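Long-range contacts in endoglucanase (Komagataeibacter sucrofermentans, PDB 6VC5), which probably hydrolyses internal beta-1,4-glucosidic linkages in cellulose and related beta-glucans, as a family 8 glycoside hydrolase: residues D67-F71 / N118-V123; K86-T90 / L137-V142. All coordinates share one frame. Residue numbers count along the deposited sequence, not the author numbering.

Contact 1 of 2, residues D67-F71 / N118-V123; sequences DDALF and NIYGDV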
loop_
_atom_site.group_PDB
_atom_site.type_symbol
_atom_site.label_atom_id
_atom_site.label_comp_id
_atom_site.label_asym_id
_atom_site.label_seq_id
_atom_site.Cartn_x
_atom_site.Cartn_y
_atom_site.Cartn_z
ATOM N N ASP A 67 23.190 4.964 0.972
ATOM C CA ASP A 67 23.839 3.996 0.098
ATOM C C ASP A 67 22.894 3.357 -0.912
ATOM O O ASP A 67 23.358 2.619 -1.793
ATOM C CB ASP A 67 24.481 2.890 0.945
ATOM C CG ASP A 67 25.793 3.325 1.580
ATOM O OD1 ASP A 67 26.710 2.483 1.690
ATOM O OD2 ASP A 67 25.908 4.508 1.966
ATOM N N ASP A 68 21.590 3.586 -0.792
ATOM C CA ASP A 68 20.633 3.152 -1.803
ATOM C C ASP A 68 19.467 4.137 -1.792
ATOM O O ASP A 68 19.434 5.079 -0.995
ATOM C CB ASP A 68 20.203 1.683 -1.626
ATOM C CG ASP A 68 19.591 1.396 -0.262
ATOM O OD1 ASP A 68 18.554 1.995 0.085
ATOM O OD2 ASP A 68 20.145 0.542 0.463
ATOM N N ALA A 69 18.502 3.920 -2.685
ATOM C CA ALA A 69 17.408 4.869 -2.846
ATOM C C ALA A 69 16.165 4.505 -2.037
ATOM O O ALA A 69 15.159 5.210 -2.128
ATOM C CB ALA A 69 17.042 5.019 -4.330
ATOM N N LEU A 70 16.215 3.441 -1.239
ATOM C CA LEU A 70 15.075 3.087 -0.403
ATOM C C LEU A 70 15.019 4.006 0.819
ATOM O O LEU A 70 15.903 4.840 1.038
ATOM C CB LEU A 70 15.138 1.611 -0.033
ATOM C CG LEU A 70 15.319 0.644 -1.209
ATOM C CD1 LEU A 70 15.308 -0.789 -0.706
ATOM C CD2 LEU A 70 14.209 0.856 -2.223
ATOM N N PHE A 71 13.985 3.827 1.646
ATOM C CA PHE A 71 13.664 4.766 2.717
ATOM C C PHE A 71 13.600 4.054 4.055
ATOM O O PHE A 71 12.964 3.003 4.179
ATOM C CB PHE A 71 12.315 5.458 2.451
ATOM C CG PHE A 71 12.334 6.306 1.232
ATOM C CD1 PHE A 71 12.586 7.661 1.330
ATOM C CD2 PHE A 71 12.127 5.737 -0.020
ATOM C CE1 PHE A 71 12.645 8.452 0.201
ATOM C CE2 PHE A 71 12.170 6.515 -1.148
ATOM C CZ PHE A 71 12.435 7.873 -1.044
ATOM N N ASN A 118 15.268 5.722 -9.785
ATOM C CA ASN A 118 16.271 5.290 -8.809
ATOM C C ASN A 118 15.655 4.401 -7.732
ATOM O O ASN A 118 16.232 3.368 -7.372
ATOM C CB ASN A 118 16.951 6.497 -8.171
ATOM C CG ASN A 118 17.887 7.206 -9.130
ATOM O OD1 ASN A 118 18.287 6.644 -10.149
ATOM N ND2 ASN A 118 18.229 8.448 -8.815
ATOM N N ILE A 119 14.480 4.780 -7.213
ATOM C CA ILE A 119 13.806 3.948 -6.214
ATOM C C ILE A 119 13.424 2.601 -6.813
ATOM O O ILE A 119 13.647 1.544 -6.207
ATOM C CB ILE A 119 12.574 4.672 -5.645
ATOM C CG1 ILE A 119 12.986 5.980 -4.964
ATOM C CG2 ILE A 119 11.824 3.768 -4.663
ATOM C CD1 ILE A 119 11.830 6.961 -4.777
ATOM N N TYR A 120 12.786 2.622 -7.988
ATOM C CA TYR A 120 12.331 1.368 -8.590
ATOM C C TYR A 120 13.504 0.438 -8.843
ATOM O O TYR A 120 13.408 -0.774 -8.610
ATOM C CB TYR A 120 11.596 1.642 -9.903
ATOM C CG TYR A 120 10.177 2.156 -9.759
ATOM C CD1 TYR A 120 9.259 1.532 -8.921
ATOM C CD2 TYR A 120 9.744 3.240 -10.514
ATOM C CE1 TYR A 120 7.948 1.995 -8.810
ATOM C CE2 TYR A 120 8.440 3.713 -10.420
ATOM C CZ TYR A 120 7.546 3.090 -9.574
ATOM O OH TYR A 120 6.256 3.554 -9.480
ATOM N N GLY A 121 14.622 0.994 -9.320
ATOM C CA GLY A 121 15.805 0.185 -9.555
ATOM C C GLY A 121 16.275 -0.533 -8.303
ATOM O O GLY A 121 16.652 -1.708 -8.352
ATOM N N ASP A 122 16.257 0.158 -7.164
ATOM C CA ASP A 122 16.696 -0.472 -5.923
ATOM C C ASP A 122 15.659 -1.430 -5.330
ATOM O O ASP A 122 16.043 -2.415 -4.692
ATOM C CB ASP A 122 17.148 0.594 -4.926
ATOM C CG ASP A 122 18.606 0.989 -5.137
ATOM O OD1 ASP A 122 19.352 0.187 -5.751
ATOM O OD2 ASP A 122 19.010 2.086 -4.699
ATOM N N VAL A 123 14.361 -1.186 -5.522
ATOM C CA VAL A 123 13.370 -2.197 -5.146
ATOM C C VAL A 123 13.616 -3.490 -5.917
ATOM O O VAL A 123 13.644 -4.584 -5.342
ATOM C CB VAL A 123 11.939 -1.672 -5.361
ATOM C CG1 VAL A 123 10.912 -2.806 -5.189
ATOM C CG2 VAL A 123 11.639 -0.549 -4.393
#

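Contact 2 of 2, residues K86-T90 / L137-V142; sequences KNNAT and LLPGAV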
loop_
_atom_site.group_PDB
_atom_site.type_symbol
_atom_site.label_atom_id
_atom_site.label_comp_id
_atom_site.label_asym_id
_atom_site.label_seq_id
_atom_site.Cartn_x
_atom_site.Cartn_y
_atom_site.Cartn_z
ATOM N N LYS A 86 17.088 1.618 10.300
ATOM C CA LYS A 86 17.220 1.846 8.865
ATOM C C LYS A 86 16.398 0.880 8.023
ATOM O O LYS A 86 16.418 0.992 6.791
ATOM C CB LYS A 86 18.690 1.780 8.440
ATOM C CG LYS A 86 19.607 2.746 9.193
ATOM C CD LYS A 86 19.152 4.192 9.073
ATOM C CE LYS A 86 20.183 5.125 9.697
ATOM N NZ LYS A 86 19.719 6.541 9.745
ATOM N N ASN A 87 15.681 -0.061 8.639
ATOM C CA ASN A 87 14.849 -0.981 7.871
ATOM C C ASN A 87 13.833 -0.199 7.038
ATOM O O ASN A 87 13.320 0.842 7.461
ATOM C CB ASN A 87 14.131 -1.938 8.830
ATOM C CG ASN A 87 13.649 -3.200 8.150
ATOM O OD1 ASN A 87 14.112 -3.552 7.070
ATOM N ND2 ASN A 87 12.725 -3.904 8.794
ATOM N N ASN A 88 13.547 -0.702 5.844
ATOM C CA ASN A 88 12.584 -0.086 4.947
ATOM C C ASN A 88 11.269 -0.856 4.972
ATOM O O ASN A 88 11.176 -1.976 5.494
ATOM C CB ASN A 88 13.140 -0.065 3.523
ATOM C CG ASN A 88 13.248 -1.452 2.946
ATOM O OD1 ASN A 88 13.978 -2.299 3.478
ATOM N ND2 ASN A 88 12.498 -1.709 1.867
ATOM N N ALA A 89 10.239 -0.224 4.422
ATOM C CA ALA A 89 8.953 -0.861 4.169
ATOM C C ALA A 89 8.676 -0.707 2.683
ATOM O O ALA A 89 8.532 0.416 2.185
ATOM C CB ALA A 89 7.826 -0.237 4.998
ATOM N N THR A 90 8.594 -1.833 1.979
ATOM C CA THR A 90 8.546 -1.782 0.525
ATOM C C THR A 90 7.308 -1.054 0.005
ATOM O O THR A 90 7.362 -0.438 -1.067
ATOM C CB THR A 90 8.652 -3.210 -0.001
ATOM O OG1 THR A 90 9.906 -3.761 0.425
ATOM C CG2 THR A 90 8.610 -3.248 -1.526
ATOM N N LEU A 137 8.366 -10.237 -3.979
ATOM C CA LEU A 137 8.656 -8.904 -3.466
ATOM C C LEU A 137 8.710 -8.960 -1.940
ATOM O O LEU A 137 7.691 -9.217 -1.288
ATOM C CB LEU A 137 7.546 -7.959 -3.917
ATOM C CG LEU A 137 7.783 -6.478 -3.654
ATOM C CD1 LEU A 137 8.863 -5.956 -4.591
ATOM C CD2 LEU A 137 6.475 -5.714 -3.843
ATOM N N LEU A 138 9.905 -8.708 -1.366
ATOM C CA LEU A 138 10.083 -8.735 0.084
ATOM C C LEU A 138 9.496 -7.473 0.721
ATOM O O LEU A 138 9.560 -6.389 0.133
ATOM C CB LEU A 138 11.568 -8.799 0.419
ATOM C CG LEU A 138 12.333 -9.980 -0.158
ATOM C CD1 LEU A 138 13.828 -9.849 0.115
ATOM C CD2 LEU A 138 11.766 -11.255 0.455
ATOM N N PRO A 139 8.925 -7.583 1.926
ATOM C CA PRO A 139 8.337 -6.400 2.581
ATOM C C PRO A 139 9.356 -5.453 3.178
ATOM O O PRO A 139 8.984 -4.325 3.527
ATOM C CB PRO A 139 7.464 -6.991 3.704
ATOM C CG PRO A 139 7.521 -8.464 3.559
ATOM C CD PRO A 139 8.634 -8.834 2.649
ATOM N N GLY A 140 10.605 -5.876 3.325
ATOM C CA GLY A 140 11.640 -5.049 3.933
ATOM C C GLY A 140 12.932 -5.841 4.012
ATOM O O GLY A 140 12.963 -7.059 3.805
ATOM N N ALA A 141 14.006 -5.132 4.358
ATOM C CA ALA A 141 15.329 -5.749 4.355
ATOM C C ALA A 141 15.587 -6.655 5.552
ATOM O O ALA A 141 16.366 -7.612 5.436
ATOM C CB ALA A 141 16.416 -4.672 4.311
ATOM N N VAL A 142 14.979 -6.382 6.702
ATOM C CA VAL A 142 15.303 -7.096 7.932
ATOM C C VAL A 142 14.023 -7.651 8.544
ATOM O O VAL A 142 13.025 -6.927 8.664
ATOM C CB VAL A 142 16.032 -6.176 8.932
ATOM C CG1 VAL A 142 16.226 -6.868 10.275
ATOM C CG2 VAL A 142 17.371 -5.739 8.365
#

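Contact 1 of 2, residues D67-F71 / N118-V123
In the (alpha/alpha)6 barrel of family 8 glycoside hydrolases, the loop between helix 49-62 and strand 74-76 lies, at residues 67-71, against one face of helix 110-126. Ala69 is the first bump. Its CB drops into a shallow hollow of the helix surface, 4.1 Å from Asn118 CB, 4.2 Å from Ile119 CG1 and 3.6 Å from Asp122 OD2, so residues one turn apart frame the methyl. The fit is close because alanine adds so little: the CA atoms of Ala69 and Ile119 come within 5.0 Å. Leu70 forms the next bump. Its CB sets off sideways, but CD2 turns back to the helix and settles over Asp122 CB at 4.0 Å and Val123 CG2 at 3.6 Å. In return, Ile119 lies alongside the loop, CG1 3.7 Å from Ala69 O and CD1 at the edge of the Phe71 ring, 3.7 Å from CE2 and near the ring plane. Beyond this patch, Phe71 packs on Ile96 and Ile119 on Leu100, both of helix 90-106, which therefore shares the apolar seam.

The loop holds its shape through an Asx turn: Asp68 OD1 accepts from Leu70 N at 3.1 Å and also bonds His65. That turn presents the intervening amide to the helix. With a chi1 near -85°, Asp122 brings its carboxylate to the rim of the hollow filled by Ala69, and the clasp closes with Ala69 N donating to Asp122 OD2 at 2.8 Å, with an angle of 155° at the hydrogen.

Contact 2 of 2, residues K86-T90 / L137-V142
Two irregular chain segments, 86-90 and 137-142, run antiparallel here, their end-to-end directions 169° apart, yet side chains do much of the bonding that backbone would do in a sheet. Start with Asn87. In the t rotamer its carboxamide reaches across and pairs with both the N and the O of Val142: OD1 accepts from Val142 N at 3.0 Å, while ND2 gives a weak hydrogen bond to Val142 O, also at 3.0 Å. Asn88 uses the p rotamer instead, which brings its OD1 to Ala141 N at 3.0 Å; its ND2 is held by Asp93. So successive asparagines serve successive amides of the partner loop. The CA-to-CB bond of Thr90 points toward the other segment, and chi1 near -61° (m) sets OG1 to donate to Leu138 O at 2.7 Å; its CG2 rests on the Leu137 side chain, 4.0 Å from CG. Its own amide makes the one backbone-to-backbone hydrogen bond between the two segments, Thr90 N to Pro139 O at 3.0 Å and 165°. Gly140 sits where a side chain would be trouble: a CB there would lie 2.6 Å from Asn88 O. Lacking one, its CA can approach that oxygen to 3.5 Å in a CA-H...O contact.

Ala89 and Thr90 open the family 8 signature that begins Ala-Thr-Asp-Gly-Asp and continues into helix 90-106. In the fold, Ala89 is the N-cap of helix 90-106, so the contact fastens the start of that helix to the loop leaving strand 134-137, with Met127, just past helix 110-126, packed beside Asn88 and Thr90.

Both contacts are largely buried and lie on the same side of the chain's centre, about 11 Å apart between centres, but contact 1 sits farther out, its centre about 17 Å from the chain's centre, against about 13 Å for contact 2. Their segments alternate along the chain and involve helices 90-106 and 110-126: contact 1 packs a loop on the flank of the second helix, contact 2 anchors the N-terminus of the first. Contact 1 is mostly apolar, with one carboxylate-amide bond; contact 2 is mostly polar, its Ala141-Val142 end exposed. They touch, with Phe71 O 3.1 Å from Asn88 CB and Val123 CG1 3.8 Å from Leu137 CD1, while Asp93 bonds Phe71 N and Asn88 ND2.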